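Local atomic coordinates of putative type VI secretion protein (Escherichia coli, PDB entry 6SKI), a protein that probably hydrolyses phospholipids as a toxic type VI secretion effector of the alpha/beta-hydrolase clan, carried by the VgrG spike. Residues Asp80-Ile85 with Asn491-Ser496; Gln281-Asn286 with Phe292-Ile297; Glu336-Ser341 with Met347-Tyr352. One frame throughout, in Å; residues are numbered along the deposited sequence.

Interaction 1 of 3, residues Asp80-Ile85 with Asn491-Ser496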
loop_
_atom_site.group_PDB
_atom_site.type_symbol
_atom_site.label_atom_id
_atom_site.label_comp_id
_atom_site.label_asym_id
_atom_site.label_seq_id
_atom_site.Cartn_x
_atom_site.Cartn_y
_atom_site.Cartn_z
ATOM N N ASP A 80 -24.344 -2.428 21.318
ATOM C CA ASP A 80 -24.826 -3.461 22.230
ATOM C C ASP A 80 -25.367 -4.664 21.465
ATOM O O ASP A 80 -25.129 -5.813 21.853
ATOM C CB ASP A 80 -25.904 -2.875 23.139
ATOM C CG ASP A 80 -25.325 -2.153 24.335
ATOM O OD1 ASP A 80 -24.088 -2.009 24.400
ATOM O OD2 ASP A 80 -26.108 -1.717 25.203
ATOM N N PHE A 81 -26.098 -4.411 20.379
ATOM C CA PHE A 81 -26.609 -5.478 19.528
ATOM C C PHE A 81 -25.470 -6.342 19.007
ATOM O O PHE A 81 -25.495 -7.572 19.133
ATOM C CB PHE A 81 -27.388 -4.851 18.371
ATOM C CG PHE A 81 -28.322 -5.788 17.664
ATOM C CD1 PHE A 81 -28.419 -7.117 18.025
ATOM C CD2 PHE A 81 -29.100 -5.329 16.620
ATOM C CE1 PHE A 81 -29.280 -7.959 17.363
ATOM C CE2 PHE A 81 -29.959 -6.168 15.958
ATOM C CZ PHE A 81 -30.047 -7.482 16.327
ATOM N N LEU A 82 -24.445 -5.704 18.440
ATOM C CA LEU A 82 -23.326 -6.463 17.896
ATOM C C LEU A 82 -22.597 -7.230 18.988
ATOM O O LEU A 82 -22.212 -8.385 18.786
ATOM C CB LEU A 82 -22.363 -5.534 17.161
ATOM C CG LEU A 82 -21.228 -6.234 16.416
ATOM C CD1 LEU A 82 -21.753 -6.979 15.203
ATOM C CD2 LEU A 82 -20.169 -5.225 16.016
ATOM N N LYS A 83 -22.402 -6.610 20.154
ATOM C CA LYS A 83 -21.739 -7.306 21.250
ATOM C C LYS A 83 -22.535 -8.527 21.690
ATOM O O LYS A 83 -21.957 -9.555 22.057
ATOM C CB LYS A 83 -21.525 -6.357 22.425
ATOM C CG LYS A 83 -20.088 -5.912 22.604
ATOM C CD LYS A 83 -20.001 -4.677 23.485
ATOM C CE LYS A 83 -18.609 -4.070 23.454
ATOM N NZ LYS A 83 -18.414 -3.189 22.271
ATOM N N GLU A 84 -23.865 -8.434 21.658
ATOM C CA GLU A 84 -24.677 -9.546 22.136
ATOM C C GLU A 84 -24.755 -10.674 21.111
ATOM O O GLU A 84 -24.854 -11.845 21.491
ATOM C CB GLU A 84 -26.066 -9.053 22.540
ATOM C CG GLU A 84 -27.141 -9.158 21.486
ATOM C CD GLU A 84 -28.494 -8.777 22.036
ATOM O OE1 GLU A 84 -28.563 -7.782 22.785
ATOM O OE2 GLU A 84 -29.484 -9.471 21.723
ATOM N N ILE A 85 -24.725 -10.360 19.811
ATOM C CA ILE A 85 -24.691 -11.447 18.832
ATOM C C ILE A 85 -23.353 -12.173 18.873
ATOM O O ILE A 85 -23.305 -13.409 18.850
ATOM C CB ILE A 85 -25.004 -10.956 17.408
ATOM C CG1 ILE A 85 -26.155 -9.962 17.397
ATOM C CG2 ILE A 85 -25.332 -12.134 16.515
ATOM C CD1 ILE A 85 -26.574 -9.580 16.005
ATOM N N ASN A 491 -19.501 -3.998 5.811
ATOM C CA ASN A 491 -20.461 -4.401 6.824
ATOM C C ASN A 491 -20.954 -3.161 7.545
ATOM O O ASN A 491 -20.437 -2.060 7.354
ATOM C CB ASN A 491 -19.860 -5.394 7.823
ATOM C CG ASN A 491 -18.528 -4.940 8.368
ATOM O OD1 ASN A 491 -18.461 -4.046 9.205
ATOM N ND2 ASN A 491 -17.456 -5.566 7.906
ATOM N N TRP A 492 -21.964 -3.351 8.384
ATOM C CA TRP A 492 -22.537 -2.258 9.155
ATOM C C TRP A 492 -22.206 -2.405 10.632
ATOM O O TRP A 492 -22.963 -1.964 11.495
ATOM C CB TRP A 492 -24.046 -2.188 8.940
ATOM C CG TRP A 492 -24.420 -1.511 7.664
ATOM C CD1 TRP A 492 -24.753 -2.111 6.490
ATOM C CD2 TRP A 492 -24.498 -0.104 7.432
ATOM N NE1 TRP A 492 -25.037 -1.167 5.540
ATOM C CE2 TRP A 492 -24.887 0.076 6.093
ATOM C CE3 TRP A 492 -24.278 1.024 8.226
ATOM C CZ2 TRP A 492 -25.058 1.333 5.531
ATOM C CZ3 TRP A 492 -24.451 2.269 7.666
ATOM C CH2 TRP A 492 -24.837 2.415 6.333
ATOM N N ASN A 493 -21.068 -3.024 10.932
ATOM C CA ASN A 493 -20.598 -3.095 12.305
ATOM C C ASN A 493 -20.133 -1.720 12.751
ATOM O O ASN A 493 -19.440 -1.013 12.015
ATOM C CB ASN A 493 -19.452 -4.095 12.430
ATOM C CG ASN A 493 -19.906 -5.522 12.277
ATOM O OD1 ASN A 493 -19.107 -6.450 12.352
ATOM N ND2 ASN A 493 -21.196 -5.709 12.072
ATOM N N ILE A 494 -20.507 -1.341 13.960
ATOM C CA ILE A 494 -20.208 -0.016 14.480
ATOM C C ILE A 494 -18.960 -0.101 15.343
ATOM O O ILE A 494 -18.712 -1.112 16.014
ATOM C CB ILE A 494 -21.404 0.562 15.262
ATOM C CG1 ILE A 494 -21.451 2.081 15.120
ATOM C CG2 ILE A 494 -21.352 0.183 16.726
ATOM C CD1 ILE A 494 -22.712 2.694 15.652
ATOM N N GLU A 495 -18.147 0.943 15.283
ATOM C CA GLU A 495 -16.983 1.107 16.131
ATOM C C GLU A 495 -17.098 2.447 16.841
ATOM O O GLU A 495 -17.878 3.315 16.450
ATOM C CB GLU A 495 -15.688 1.033 15.317
ATOM C CG GLU A 495 -15.401 -0.339 14.742
ATOM C CD GLU A 495 -13.977 -0.484 14.253
ATOM O OE1 GLU A 495 -13.204 0.491 14.363
ATOM O OE2 GLU A 495 -13.630 -1.574 13.756
ATOM N N SER A 496 -16.314 2.613 17.896
ATOM C CA SER A 496 -16.356 3.833 18.681
ATOM C C SER A 496 -14.946 4.302 18.995
ATOM O O SER A 496 -13.993 3.519 19.030
ATOM C CB SER A 496 -17.142 3.637 19.980
ATOM O OG SER A 496 -16.483 2.721 20.835
#
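The C-terminal end of helix 72-85 rests on the loop that runs into strand 495-497, where L82 meets N493. The two CA atoms lie 7.1 Å apart. L82 points at the loop, and its side chain meets that of N493 at about a right angle. Both methyls lie against the same side of the N493 side chain, near CG. L82 CD1 is 3.8 Å from N493 CG, and L82 CD2 is 3.8 Å from N493 CB. The reach comes from the leucine torsion: CG stands anti to the backbone N (chi1 -174°) and carries the branch outward from the helix. L82 CD2 also lies 4.4 Å from I494 O. I494 itself turns back along the helix to A75, C78 and E79. In the loop an Asx turn shapes the backbone: N491 OD1 accepts from N493 N at 3.3 Å, with an N-H...O angle of 152°, in the carbonyl plane and on a lone pair. F331 of strand 328-341 touches both L82 and N493. Leucine methyls meet an amide side chain, and the contact is van der Waals in kind. The Asx turn probably helps to fix the backbone at N493.

Interaction 2 of 3, residues Gln281-Asn286 with Phe292-Ile297; sequences QITAMN and FSLNSI
Q281 reaches from strand 278-284 to I297 and N295 on the segment that follows in the chain. Its CB starts the contact: it lies 3.6 Å from I297 CD1 and 3.9 Å from I297 CG1. Beyond CB the chain is stretched, with CG anti to the backbone N (chi1 -164°) and the next bond also extended. CG carries the group onward, and Q281 CD arrives 4.1 Å from N295 O. The amide has the N295 carbonyl on one side and I297 at about a right angle to it. Further along, T283 and L294 meet at about a right angle, and T283 CG2 is 3.7 Å from L294 CD2. Segments 281-284 and 294-296 run roughly antiparallel, at 143°, but their axes stay 9.1 Å apart. They are joined through side chains. The contact links strand 278-284 of the central mixed sheet to strand 294-296, paired with 536-538, within the alpha/beta-hydrolase catalytic domain. The E303 carboxylate accepts from I297 N, bonds S296 OG, which also binds K298 N, and weakly bonds T283 OG1. The direct contact is thus mostly van der Waals packing, and several polar groups nearby bond E303, R204 and T246.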
loop_
_atom_site.group_PDB
_atom_site.type_symbol
_atom_site.label_atom_id
_atom_site.label_comp_id
_atom_site.label_asym_id
_atom_site.label_seq_id
_atom_site.Cartn_x
_atom_site.Cartn_y
_atom_site.Cartn_z
ATOM N N GLN A 281 -2.347 -3.490 -13.106
ATOM C CA GLN A 281 -3.141 -3.409 -11.892
ATOM C C GLN A 281 -4.090 -4.589 -11.801
ATOM O O GLN A 281 -4.713 -4.978 -12.792
ATOM C CB GLN A 281 -3.955 -2.123 -11.814
ATOM C CG GLN A 281 -4.467 -1.860 -10.417
ATOM C CD GLN A 281 -5.167 -0.537 -10.275
ATOM O OE1 GLN A 281 -5.850 -0.083 -11.185
ATOM N NE2 GLN A 281 -5.014 0.085 -9.120
ATOM N N ILE A 282 -4.195 -5.151 -10.606
ATOM C CA ILE A 282 -5.272 -6.064 -10.260
ATOM C C ILE A 282 -6.314 -5.261 -9.500
ATOM O O ILE A 282 -5.980 -4.271 -8.842
ATOM C CB ILE A 282 -4.765 -7.260 -9.440
ATOM C CG1 ILE A 282 -3.484 -7.810 -10.059
ATOM C CG2 ILE A 282 -5.807 -8.355 -9.418
ATOM C CD1 ILE A 282 -2.881 -8.958 -9.300
ATOM N N THR A 283 -7.578 -5.627 -9.654
ATOM C CA THR A 283 -8.678 -4.883 -9.063
ATOM C C THR A 283 -9.597 -5.853 -8.338
ATOM O O THR A 283 -9.831 -6.967 -8.812
ATOM C CB THR A 283 -9.435 -4.099 -10.150
ATOM O OG1 THR A 283 -8.736 -2.882 -10.432
ATOM C CG2 THR A 283 -10.860 -3.781 -9.727
ATOM N N ALA A 284 -10.101 -5.434 -7.182
ATOM C CA ALA A 284 -11.013 -6.260 -6.404
ATOM C C ALA A 284 -12.421 -6.141 -6.970
ATOM O O ALA A 284 -13.004 -5.053 -6.971
ATOM C CB ALA A 284 -10.989 -5.837 -4.940
ATOM N N MET A 285 -12.973 -7.257 -7.433
ATOM C CA MET A 285 -14.315 -7.255 -7.990
ATOM C C MET A 285 -15.393 -7.269 -6.923
ATOM O O MET A 285 -16.540 -6.923 -7.220
ATOM C CB MET A 285 -14.513 -8.459 -8.915
ATOM C CG MET A 285 -14.071 -8.222 -10.338
ATOM S SD MET A 285 -14.486 -9.560 -11.469
ATOM C CE MET A 285 -15.150 -10.783 -10.348
ATOM N N ASN A 286 -15.054 -7.642 -5.694
ATOM C CA ASN A 286 -16.014 -7.745 -4.607
ATOM C C ASN A 286 -15.592 -6.872 -3.442
ATOM O O ASN A 286 -15.739 -7.240 -2.275
ATOM C CB ASN A 286 -16.191 -9.193 -4.165
ATOM C CG ASN A 286 -16.521 -10.110 -5.315
ATOM O OD1 ASN A 286 -17.503 -9.904 -6.021
ATOM N ND2 ASN A 286 -15.709 -11.135 -5.507
ATOM N N PHE A 292 -13.312 2.738 0.736
ATOM C CA PHE A 292 -12.349 2.083 -0.146
ATOM C C PHE A 292 -12.897 2.200 -1.558
ATOM O O PHE A 292 -13.566 1.298 -2.062
ATOM C CB PHE A 292 -12.125 0.637 0.258
ATOM C CG PHE A 292 -11.442 0.479 1.581
ATOM C CD1 PHE A 292 -12.131 0.694 2.760
ATOM C CD2 PHE A 292 -10.115 0.113 1.646
ATOM C CE1 PHE A 292 -11.507 0.550 3.975
ATOM C CE2 PHE A 292 -9.488 -0.035 2.860
ATOM C CZ PHE A 292 -10.185 0.183 4.024
ATOM N N SER A 293 -12.598 3.320 -2.198
ATOM C CA SER A 293 -12.996 3.567 -3.571
ATOM C C SER A 293 -11.786 3.400 -4.477
ATOM O O SER A 293 -10.669 3.780 -4.117
ATOM C CB SER A 293 -13.598 4.964 -3.724
ATOM O OG SER A 293 -12.665 5.965 -3.371
ATOM N N LEU A 294 -12.013 2.830 -5.650
ATOM C CA LEU A 294 -10.936 2.460 -6.551
ATOM C C LEU A 294 -10.490 3.653 -7.378
ATOM O O LEU A 294 -11.306 4.484 -7.776
ATOM C CB LEU A 294 -11.390 1.334 -7.478
ATOM C CG LEU A 294 -10.364 0.815 -8.478
ATOM C CD1 LEU A 294 -9.203 0.160 -7.771
ATOM C CD2 LEU A 294 -11.022 -0.139 -9.447
ATOM N N ASN A 295 -9.185 3.753 -7.598
ATOM C CA ASN A 295 -8.625 4.584 -8.657
ATOM C C ASN A 295 -8.176 3.641 -9.765
ATOM O O ASN A 295 -7.184 2.923 -9.614
ATOM C CB ASN A 295 -7.471 5.444 -8.153
ATOM C CG ASN A 295 -7.888 6.389 -7.053
ATOM O OD1 ASN A 295 -8.063 7.584 -7.283
ATOM N ND2 ASN A 295 -8.048 5.865 -5.848
ATOM N N SER A 296 -8.908 3.637 -10.868
ATOM C CA SER A 296 -8.724 2.636 -11.904
ATOM C C SER A 296 -7.853 3.168 -13.033
ATOM O O SER A 296 -7.880 4.354 -13.364
ATOM C CB SER A 296 -10.071 2.180 -12.461
ATOM O OG SER A 296 -9.913 1.526 -13.704
ATOM N N ILE A 297 -7.076 2.264 -13.616
ATOM C CA ILE A 297 -6.259 2.547 -14.782
ATOM C C ILE A 297 -6.808 1.835 -16.016
ATOM O O ILE A 297 -6.096 1.652 -16.999
ATOM C CB ILE A 297 -4.787 2.189 -14.525
ATOM C CG1 ILE A 297 -4.608 0.673 -14.455
ATOM C CG2 ILE A 297 -4.302 2.835 -13.246
ATOM C CD1 ILE A 297 -3.175 0.228 -14.404
#

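Interaction 3 of 3, residues Glu336-Ser341 with Met347-Tyr352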
loop_
_atom_site.group_PDB
_atom_site.type_symbol
_atom_site.label_atom_id
_atom_site.label_comp_id
_atom_site.label_asym_id
_atom_site.label_seq_id
_atom_site.Cartn_x
_atom_site.Cartn_y
_atom_site.Cartn_z
ATOM N N GLU A 336 -31.659 -1.151 12.999
ATOM C CA GLU A 336 -32.684 -0.138 13.205
ATOM C C GLU A 336 -33.506 -0.497 14.431
ATOM O O GLU A 336 -33.948 -1.640 14.570
ATOM C CB GLU A 336 -33.581 -0.010 11.975
ATOM C CG GLU A 336 -33.180 1.121 11.049
ATOM C CD GLU A 336 -34.125 1.277 9.880
ATOM O OE1 GLU A 336 -34.841 0.305 9.563
ATOM O OE2 GLU A 336 -34.151 2.369 9.277
ATOM N N PHE A 337 -33.713 0.480 15.307
ATOM C CA PHE A 337 -34.394 0.276 16.574
ATOM C C PHE A 337 -35.635 1.153 16.645
ATOM O O PHE A 337 -35.654 2.274 16.131
ATOM C CB PHE A 337 -33.474 0.605 17.754
ATOM C CG PHE A 337 -32.192 -0.171 17.760
ATOM C CD1 PHE A 337 -32.075 -1.334 18.496
ATOM C CD2 PHE A 337 -31.103 0.262 17.028
ATOM C CE1 PHE A 337 -30.901 -2.049 18.500
ATOM C CE2 PHE A 337 -29.929 -0.451 17.028
ATOM C CZ PHE A 337 -29.828 -1.608 17.765
ATOM N N GLU A 338 -36.677 0.631 17.287
ATOM C CA GLU A 338 -37.868 1.421 17.553
ATOM C C GLU A 338 -38.546 0.894 18.807
ATOM O O GLU A 338 -38.448 -0.290 19.132
ATOM C CB GLU A 338 -38.837 1.414 16.367
ATOM C CG GLU A 338 -39.871 0.312 16.370
ATOM C CD GLU A 338 -40.604 0.235 15.051
ATOM O OE1 GLU A 338 -40.060 0.734 14.045
ATOM O OE2 GLU A 338 -41.738 -0.287 15.023
ATOM N N ILE A 339 -39.228 1.787 19.515
ATOM C CA ILE A 339 -39.919 1.449 20.751
ATOM C C ILE A 339 -41.371 1.134 20.426
ATOM O O ILE A 339 -42.038 1.896 19.715
ATOM C CB ILE A 339 -39.811 2.587 21.779
ATOM C CG1 ILE A 339 -38.346 2.981 21.972
ATOM C CG2 ILE A 339 -40.424 2.166 23.099
ATOM C CD1 ILE A 339 -38.094 3.855 23.176
ATOM N N VAL A 340 -41.856 0.005 20.937
ATOM C CA VAL A 340 -43.208 -0.476 20.700
ATOM C C VAL A 340 -43.759 -1.030 22.009
ATOM O O VAL A 340 -43.082 -1.044 23.039
ATOM C CB VAL A 340 -43.263 -1.549 19.594
ATOM C CG1 VAL A 340 -43.152 -0.910 18.224
ATOM C CG2 VAL A 340 -42.169 -2.578 19.802
ATOM N N SER A 341 -45.005 -1.490 21.960
ATOM C CA SER A 341 -45.637 -2.100 23.119
ATOM C C SER A 341 -45.095 -3.506 23.333
ATOM O O SER A 341 -44.792 -4.221 22.376
ATOM C CB SER A 341 -47.153 -2.146 22.937
ATOM O OG SER A 341 -47.492 -2.360 21.579
ATOM N N MET A 347 -41.594 -9.760 15.207
ATOM C CA MET A 347 -41.655 -9.990 13.773
ATOM C C MET A 347 -42.793 -9.232 13.110
ATOM O O MET A 347 -43.035 -9.418 11.914
ATOM C CB MET A 347 -41.794 -11.485 13.490
ATOM C CG MET A 347 -40.598 -12.305 13.931
ATOM S SD MET A 347 -40.261 -13.687 12.831
ATOM C CE MET A 347 -38.868 -14.438 13.665
ATOM N N ASP A 348 -43.499 -8.395 13.859
ATOM C CA ASP A 348 -44.555 -7.542 13.334
ATOM C C ASP A 348 -44.191 -6.080 13.542
ATOM O O ASP A 348 -45.034 -5.245 13.874
ATOM C CB ASP A 348 -45.895 -7.871 13.983
ATOM C CG ASP A 348 -47.049 -7.775 13.010
ATOM O OD1 ASP A 348 -47.348 -6.652 12.557
ATOM O OD2 ASP A 348 -47.657 -8.820 12.694
ATOM N N THR A 349 -42.917 -5.764 13.345
ATOM C CA THR A 349 -42.360 -4.456 13.638
ATOM C C THR A 349 -41.796 -3.860 12.354
ATOM O O THR A 349 -41.426 -4.581 11.425
ATOM C CB THR A 349 -41.271 -4.573 14.717
ATOM O OG1 THR A 349 -41.831 -5.183 15.885
ATOM C CG2 THR A 349 -40.745 -3.219 15.116
ATOM N N ARG A 350 -41.747 -2.527 12.301
ATOM C CA ARG A 350 -41.207 -1.857 11.123
ATOM C C ARG A 350 -39.746 -2.222 10.903
ATOM O O ARG A 350 -39.313 -2.420 9.761
ATOM C CB ARG A 350 -41.356 -0.342 11.264
ATOM C CG ARG A 350 -40.877 0.438 10.055
ATOM C CD ARG A 350 -40.688 1.909 10.378
ATOM N NE ARG A 350 -39.833 2.117 11.543
ATOM C CZ ARG A 350 -38.506 2.181 11.491
ATOM N NH1 ARG A 350 -37.879 2.047 10.330
ATOM N NH2 ARG A 350 -37.804 2.376 12.598
ATOM N N VAL A 351 -38.970 -2.316 11.983
ATOM C CA VAL A 351 -37.550 -2.620 11.845
ATOM C C VAL A 351 -37.354 -4.036 11.318
ATOM O O VAL A 351 -36.456 -4.291 10.507
ATOM C CB VAL A 351 -36.814 -2.388 13.179
ATOM C CG1 VAL A 351 -36.965 -0.944 13.610
ATOM C CG2 VAL A 351 -37.324 -3.314 14.259
ATOM N N TYR A 352 -38.197 -4.979 11.751
ATOM C CA TYR A 352 -38.100 -6.336 11.227
ATOM C C TYR A 352 -38.456 -6.388 9.751
ATOM O O TYR A 352 -37.815 -7.106 8.978
ATOM C CB TYR A 352 -38.999 -7.285 12.013
ATOM C CG TYR A 352 -38.847 -8.719 11.566
ATOM C CD1 TYR A 352 -37.754 -9.472 11.958
ATOM C CD2 TYR A 352 -39.782 -9.310 10.730
ATOM C CE1 TYR A 352 -37.604 -10.776 11.547
ATOM C CE2 TYR A 352 -39.639 -10.616 10.312
ATOM C CZ TYR A 352 -38.547 -11.344 10.726
ATOM O OH TYR A 352 -38.391 -12.647 10.316
#
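V351 against E336 and T349 against E338 form the close-packed side of this contact, where the start of helix 350-362 lies against strand 328-341. V351 CG1 sits 3.9 Å from E336 CB and also faces the E336 carbonyl. T349, at the N-cap position, slides alongside E338 in the opposite direction, with its CG2 3.8 Å from E338 CG. Its hydroxyl does not cap the helix; T349 OG1 bonds E346 O instead. V351 and T349 are both buried, and V401 of strand 398-409 adds to the apolar wall at V351. The other side is looser and more exposed. Here R350 arches over the strand, its chain bent at the third torsion, and meets two glutamates. R350 NE reaches E338 OE1 at 2.9 Å, but the N-H...O angle of 123° makes this bond weak. The E338 carboxylate is tilted 30° from the guanidinium plane. E336 comes more distantly, with OE1 3.6 Å from R350 NH1, and its carboxylate is turned 74° from that plane. A long, weak ion pair joins E336 to K354. Two acids share one arginine in a salt-bridge network. Its attraction is probably more electrostatic than directional, while V351 and T349 make the apolar part of the contact.

Interactions 1 and 3 are neighbours, with centres 18 Å apart. They touch where F81 packs on F337, with F81 CD2 4.0 Å from F337 CZ. Helix 72-85 meets residues 491-496 in interaction 1, and through F81 also packs on the strand used by interaction 3. Interaction 2 lies apart in the core: its centre is 28 Å from that of interaction 1 and 38 Å from that of interaction 3. It is the contact nearest the probable active site. L294 touches D245 and F292 meets H310 edge-to-face. D245 and H310, with S197, have a geometry consistent with a Ser-His-Asp triad, as expected for this clan but unconfirmed. Along the chain, interactions 2 and 3 fall within the loop closed by interaction 1.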